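Local coordinates for CRP-like protein Clp (Xanthomonas campestris pv. campestris, PDB 3IWZ), which acts as a global transcriptional regulator that binds cyclic di-GMP and activates or represses a large set of genes, including those for virulence factors, at residues Asp50-Leu55 against Asp96-Ile101; Met89-Glu94 against Ile113-Leu118. All blocks are in the same frame, centred on the assembly; numbering follows the deposited sequence.

Contact 1: residues Asp50-Leu55 against Asp96-Ile101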
# COMPACT_ATOMS: atom_id res chain seq x y z
N ASP D 50 -8.65 -7.00 -16.75
CA ASP D 50 -8.33 -8.34 -17.21
C ASP D 50 -8.63 -9.42 -16.17
O ASP D 50 -8.70 -9.14 -14.97
CB ASP D 50 -6.87 -8.42 -17.61
CG ASP D 50 -6.53 -7.50 -18.76
OD1 ASP D 50 -7.39 -7.30 -19.63
OD2 ASP D 50 -5.39 -7.00 -18.78
N PRO D 51 -8.81 -10.67 -16.63
CA PRO D 51 -9.08 -11.73 -15.66
C PRO D 51 -7.91 -11.80 -14.69
O PRO D 51 -6.78 -11.46 -15.04
CB PRO D 51 -9.16 -12.98 -16.54
CG PRO D 51 -9.68 -12.45 -17.83
CD PRO D 51 -8.88 -11.18 -18.01
N ALA D 52 -8.17 -12.21 -13.46
CA ALA D 52 -7.12 -12.32 -12.46
C ALA D 52 -7.13 -13.70 -11.86
O ALA D 52 -7.71 -13.93 -10.80
CB ALA D 52 -7.33 -11.27 -11.37
N GLY D 53 -6.49 -14.63 -12.55
CA GLY D 53 -6.43 -15.99 -12.06
C GLY D 53 -4.99 -16.47 -12.12
O GLY D 53 -4.71 -17.65 -11.97
N THR D 54 -4.08 -15.52 -12.31
CA THR D 54 -2.66 -15.83 -12.43
C THR D 54 -1.72 -15.01 -11.55
O THR D 54 -1.92 -13.82 -11.32
CB THR D 54 -2.23 -15.66 -13.90
OG1 THR D 54 -2.99 -16.55 -14.72
CG2 THR D 54 -0.75 -15.96 -14.06
N LEU D 55 -0.67 -15.66 -11.08
CA LEU D 55 0.32 -15.02 -10.25
C LEU D 55 1.57 -14.96 -11.12
O LEU D 55 1.79 -15.85 -11.93
CB LEU D 55 0.60 -15.87 -9.01
CG LEU D 55 1.25 -15.31 -7.74
CD1 LEU D 55 2.17 -16.38 -7.17
CD2 LEU D 55 2.02 -14.05 -8.03
N ASP D 96 -12.42 -10.92 -9.76
CA ASP D 96 -12.46 -11.44 -11.12
C ASP D 96 -11.52 -10.64 -12.00
O ASP D 96 -11.15 -11.09 -13.08
CB ASP D 96 -13.89 -11.35 -11.68
CG ASP D 96 -14.92 -12.05 -10.80
OD1 ASP D 96 -16.13 -11.93 -11.12
OD2 ASP D 96 -14.55 -12.72 -9.81
N THR D 97 -11.14 -9.46 -11.54
CA THR D 97 -10.28 -8.59 -12.33
C THR D 97 -9.05 -7.97 -11.63
O THR D 97 -8.93 -7.98 -10.40
CB THR D 97 -11.11 -7.46 -12.92
OG1 THR D 97 -11.67 -6.69 -11.85
CG2 THR D 97 -12.25 -8.02 -13.77
N ARG D 98 -8.15 -7.43 -12.45
CA ARG D 98 -6.94 -6.76 -11.99
C ARG D 98 -7.33 -5.35 -11.59
O ARG D 98 -8.33 -4.82 -12.06
CB ARG D 98 -5.90 -6.67 -13.11
CG ARG D 98 -5.40 -7.99 -13.65
CD ARG D 98 -4.64 -8.79 -12.63
NE ARG D 98 -4.09 -10.00 -13.23
CZ ARG D 98 -3.52 -10.99 -12.55
NH1 ARG D 98 -3.40 -10.91 -11.23
NH2 ARG D 98 -3.08 -12.07 -13.20
N GLU D 99 -6.52 -4.73 -10.74
CA GLU D 99 -6.80 -3.37 -10.31
C GLU D 99 -5.68 -2.42 -10.75
O GLU D 99 -5.79 -1.20 -10.63
CB GLU D 99 -6.97 -3.30 -8.79
CG GLU D 99 -8.09 -2.36 -8.36
CD GLU D 99 -9.45 -2.89 -8.74
OE1 GLU D 99 -10.26 -2.12 -9.30
OE2 GLU D 99 -9.72 -4.08 -8.48
N VAL D 100 -4.59 -2.97 -11.28
CA VAL D 100 -3.48 -2.14 -11.71
C VAL D 100 -2.86 -2.66 -13.01
O VAL D 100 -3.21 -3.74 -13.49
CB VAL D 100 -2.35 -2.12 -10.65
CG1 VAL D 100 -2.89 -1.69 -9.31
CG2 VAL D 100 -1.69 -3.49 -10.55
N ILE D 101 -1.93 -1.87 -13.54
CA ILE D 101 -1.19 -2.21 -14.75
C ILE D 101 0.17 -2.79 -14.37
O ILE D 101 0.85 -2.25 -13.50
CB ILE D 101 -0.85 -0.97 -15.60
CG1 ILE D 101 -2.12 -0.21 -16.00
CG2 ILE D 101 -0.10 -1.41 -16.85
CD1 ILE D 101 -1.84 1.02 -16.87
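Arg98 begins its run towards Thr54 with CG beside its own backbone N and anti to the carbonyl carbon (chi1 -62°), and a bend at chi2 (-65°) turns CD in against the methyl of Ala52, Arg98 CD lying 3.9 Å from Ala52 CB. Beyond that bend the chain is extended. Its guanidinium reaches the carbonyl of Thr54 end-on, with both terminal nitrogens directed at the single oxygen. The NH2 bond to Thr54 O is the shorter and straighter at 2.8 Å and 162°, while NH1 reaches the same oxygen at 3.3 Å. That oxygen lies practically in the guanidinium plane, and the double grip restrains the group's rotation. Ala52 CA sits 3.8 Å above the middle of one guanidinium face.

Nearer the backbone of Arg98, its N donates to Asp50 O at 3.1 Å, approaching in the carbonyl plane. Thr97 CA gives the same oxygen a CA-H...O contact, and a weak bond from Ala52 N to Asp96 O completes the link. The pairing illustrates how an arginine can tie a loop to the start of a strand by bonding to main chain rather than to an acid: Asp50 OD2 accepts instead from Arg47 N.

Asp96 to Arg98 belong to the phosphate-binding cassette of the cyclic nucleotide-binding domain. Arg98 probably corresponds to the arginine that holds the cyclic phosphate in cAMP-binding relatives; here it is bonded to Thr54 O. Phe46 also meets Arg98, by a cation-pi contact. Thr54 opens strand 54-58, which runs between strands 108-114 and 85-86, whereas the loop through Glu99, salt-bridged to Arg150 of the second subunit, leads into strand 101-104.

Contact 2: residues Met89-Glu94 against Ile113-Leu118; sequences MGLFIE and ISYERL
The Tyr115 ring carries the Gly90-Leu91 peptide on one face: Gly90 C stands 3.3 Å above its plane and Leu91 N 3.4 Å, both displaced towards the rim. The peptide belongs to the phosphate-binding cassette of the cyclic nucleotide-binding domain, in a turn with helical backbone angles at 89-91 that rests on the start of helix 115-122. Peptide and ring are close to parallel, an offset amide-pi stack. Gly90 has no side chain to hold the backbone off, and its CA comes to 3.4 Å from Tyr115 CE2. The other flat group, the Phe92 ring, has Leu91 CG over one face near the rim and also meets the ring of Tyr135 of the second subunit, with the planes about 20° apart.

The case shows how an aromatic residue can pack on a turn through the peptide plane as much as through side chains. Tyr115 OH has its clear acceptor in Gly87 O, just ahead of the turn; the bond holds the hydroxyl end, while the peptide covers one face.

Leu91 supplies the apolar half. Leu91 CB stands on the same side as the peptide, just outside the CD1-CE1 rim, 3.7 Å from Tyr115 CD1. CG is anti to the backbone N (chi1 173°), and the Leu91 and Leu118 side chains cross at about a right angle, with Leu91 CD2 3.9 Å from Leu118 CD2. Within the turn, Met89 O accepts from both Phe92 N and Ile93 N.

Helix 115-122, which presents both Tyr115 and Leu118, is itself capped: Ser114, at the N-cap position, accepts with OG from Arg117 N at 3.2 Å.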
# COMPACT_ATOMS: atom_id res chain seq x y z
N MET D 89 -2.47 -10.06 -5.92
CA MET D 89 -3.69 -9.68 -5.20
C MET D 89 -4.81 -10.71 -5.22
O MET D 89 -5.35 -11.06 -4.17
CB MET D 89 -4.22 -8.34 -5.72
CG MET D 89 -5.25 -7.72 -4.77
SD MET D 89 -5.93 -6.14 -5.31
CE MET D 89 -7.43 -6.68 -6.14
N GLY D 90 -5.17 -11.19 -6.41
CA GLY D 90 -6.22 -12.19 -6.52
C GLY D 90 -5.99 -13.45 -5.70
O GLY D 90 -6.92 -14.20 -5.43
N LEU D 91 -4.74 -13.69 -5.30
CA LEU D 91 -4.43 -14.87 -4.50
C LEU D 91 -4.88 -14.66 -3.04
O LEU D 91 -4.88 -15.59 -2.23
CB LEU D 91 -2.93 -15.14 -4.53
CG LEU D 91 -2.41 -16.23 -3.60
CD1 LEU D 91 -3.01 -17.57 -4.01
CD2 LEU D 91 -0.89 -16.28 -3.65
N PHE D 92 -5.26 -13.43 -2.72
CA PHE D 92 -5.66 -13.07 -1.37
C PHE D 92 -7.05 -12.46 -1.30
O PHE D 92 -7.77 -12.66 -0.33
CB PHE D 92 -4.66 -12.07 -0.80
CG PHE D 92 -3.29 -12.62 -0.61
CD1 PHE D 92 -2.98 -13.35 0.53
CD2 PHE D 92 -2.30 -12.41 -1.56
CE1 PHE D 92 -1.70 -13.85 0.73
CE2 PHE D 92 -1.01 -12.91 -1.38
CZ PHE D 92 -0.71 -13.62 -0.23
N ILE D 93 -7.40 -11.69 -2.32
CA ILE D 93 -8.69 -11.04 -2.36
C ILE D 93 -9.43 -11.51 -3.60
O ILE D 93 -9.31 -10.89 -4.67
CB ILE D 93 -8.57 -9.51 -2.44
CG1 ILE D 93 -7.70 -8.99 -1.30
CG2 ILE D 93 -9.94 -8.88 -2.37
CD1 ILE D 93 -7.43 -7.51 -1.40
N GLU D 94 -10.17 -12.60 -3.46
CA GLU D 94 -10.94 -13.16 -4.56
C GLU D 94 -11.54 -12.01 -5.36
O GLU D 94 -12.36 -11.24 -4.86
CB GLU D 94 -12.05 -14.07 -4.02
CG GLU D 94 -11.53 -15.32 -3.30
CD GLU D 94 -12.62 -16.04 -2.52
OE1 GLU D 94 -13.61 -16.48 -3.15
OE2 GLU D 94 -12.48 -16.18 -1.28
N ILE D 113 1.74 -18.85 -12.88
CA ILE D 113 1.03 -20.01 -12.35
C ILE D 113 -0.34 -19.56 -11.85
O ILE D 113 -0.46 -18.53 -11.17
CB ILE D 113 1.80 -20.68 -11.19
CG1 ILE D 113 1.16 -22.03 -10.86
CG2 ILE D 113 1.78 -19.78 -9.95
CD1 ILE D 113 2.00 -22.92 -9.97
N SER D 114 -1.37 -20.32 -12.20
CA SER D 114 -2.73 -19.99 -11.80
C SER D 114 -2.88 -20.10 -10.29
O SER D 114 -2.24 -20.94 -9.65
CB SER D 114 -3.73 -20.93 -12.48
OG SER D 114 -3.58 -22.26 -12.00
N TYR D 115 -3.73 -19.25 -9.72
CA TYR D 115 -3.95 -19.30 -8.28
C TYR D 115 -4.47 -20.68 -7.87
O TYR D 115 -3.93 -21.33 -6.98
CB TYR D 115 -4.98 -18.25 -7.83
CG TYR D 115 -4.65 -16.81 -8.17
CD1 TYR D 115 -3.35 -16.31 -8.03
CD2 TYR D 115 -5.66 -15.93 -8.57
CE1 TYR D 115 -3.07 -14.97 -8.28
CE2 TYR D 115 -5.39 -14.60 -8.82
CZ TYR D 115 -4.09 -14.12 -8.67
OH TYR D 115 -3.84 -12.80 -8.88
N GLU D 116 -5.52 -21.12 -8.56
CA GLU D 116 -6.15 -22.40 -8.28
C GLU D 116 -5.16 -23.54 -8.19
O GLU D 116 -5.24 -24.36 -7.28
CB GLU D 116 -7.20 -22.71 -9.35
CG GLU D 116 -8.51 -23.20 -8.78
CD GLU D 116 -9.71 -22.69 -9.56
OE1 GLU D 116 -9.90 -23.14 -10.71
OE2 GLU D 116 -10.45 -21.85 -9.02
N ARG D 117 -4.23 -23.60 -9.14
CA ARG D 117 -3.23 -24.66 -9.16
C ARG D 117 -2.13 -24.42 -8.14
O ARG D 117 -1.34 -25.32 -7.88
CB ARG D 117 -2.61 -24.81 -10.55
CG ARG D 117 -3.24 -25.93 -11.37
CD ARG D 117 -3.18 -27.27 -10.61
NE ARG D 117 -1.84 -27.87 -10.60
CZ ARG D 117 -1.49 -28.88 -9.81
NH1 ARG D 117 -2.36 -29.40 -8.95
NH2 ARG D 117 -0.26 -29.38 -9.89
N LEU D 118 -2.08 -23.22 -7.58
CA LEU D 118 -1.05 -22.93 -6.59
C LEU D 118 -1.46 -23.51 -5.24
O LEU D 118 -0.72 -24.30 -4.65
CB LEU D 118 -0.83 -21.42 -6.45
CG LEU D 118 0.32 -21.01 -5.52
CD1 LEU D 118 1.62 -21.59 -6.04
CD2 LEU D 118 0.42 -19.51 -5.43

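In the fold
Contact 1 is a surface contact, although Arg98 itself is buried, and polar, resting on an arginine and main-chain carbonyls; contact 2 is buried and rests on an aromatic face and leucine methyls. Both draw on the long loop between strands 85-86 and 101-104. Strands 54-58 and 108-114 are neighbours in one sheet, with Leu55 N 2.9 Å from Ile113 O; just past their ends Gly53 O is 2.9 Å from Tyr115 N, both probable hydrogen bonds. Where the contacts meet, Arg98 NH1 and Tyr115 OH form a weak hydrogen bond, and Gly87 O accepts from both, weakly from Arg98. Polar bonds predominate towards the cassette's end and packing towards its beginning, where the Tyr115 hydroxyl bond is added.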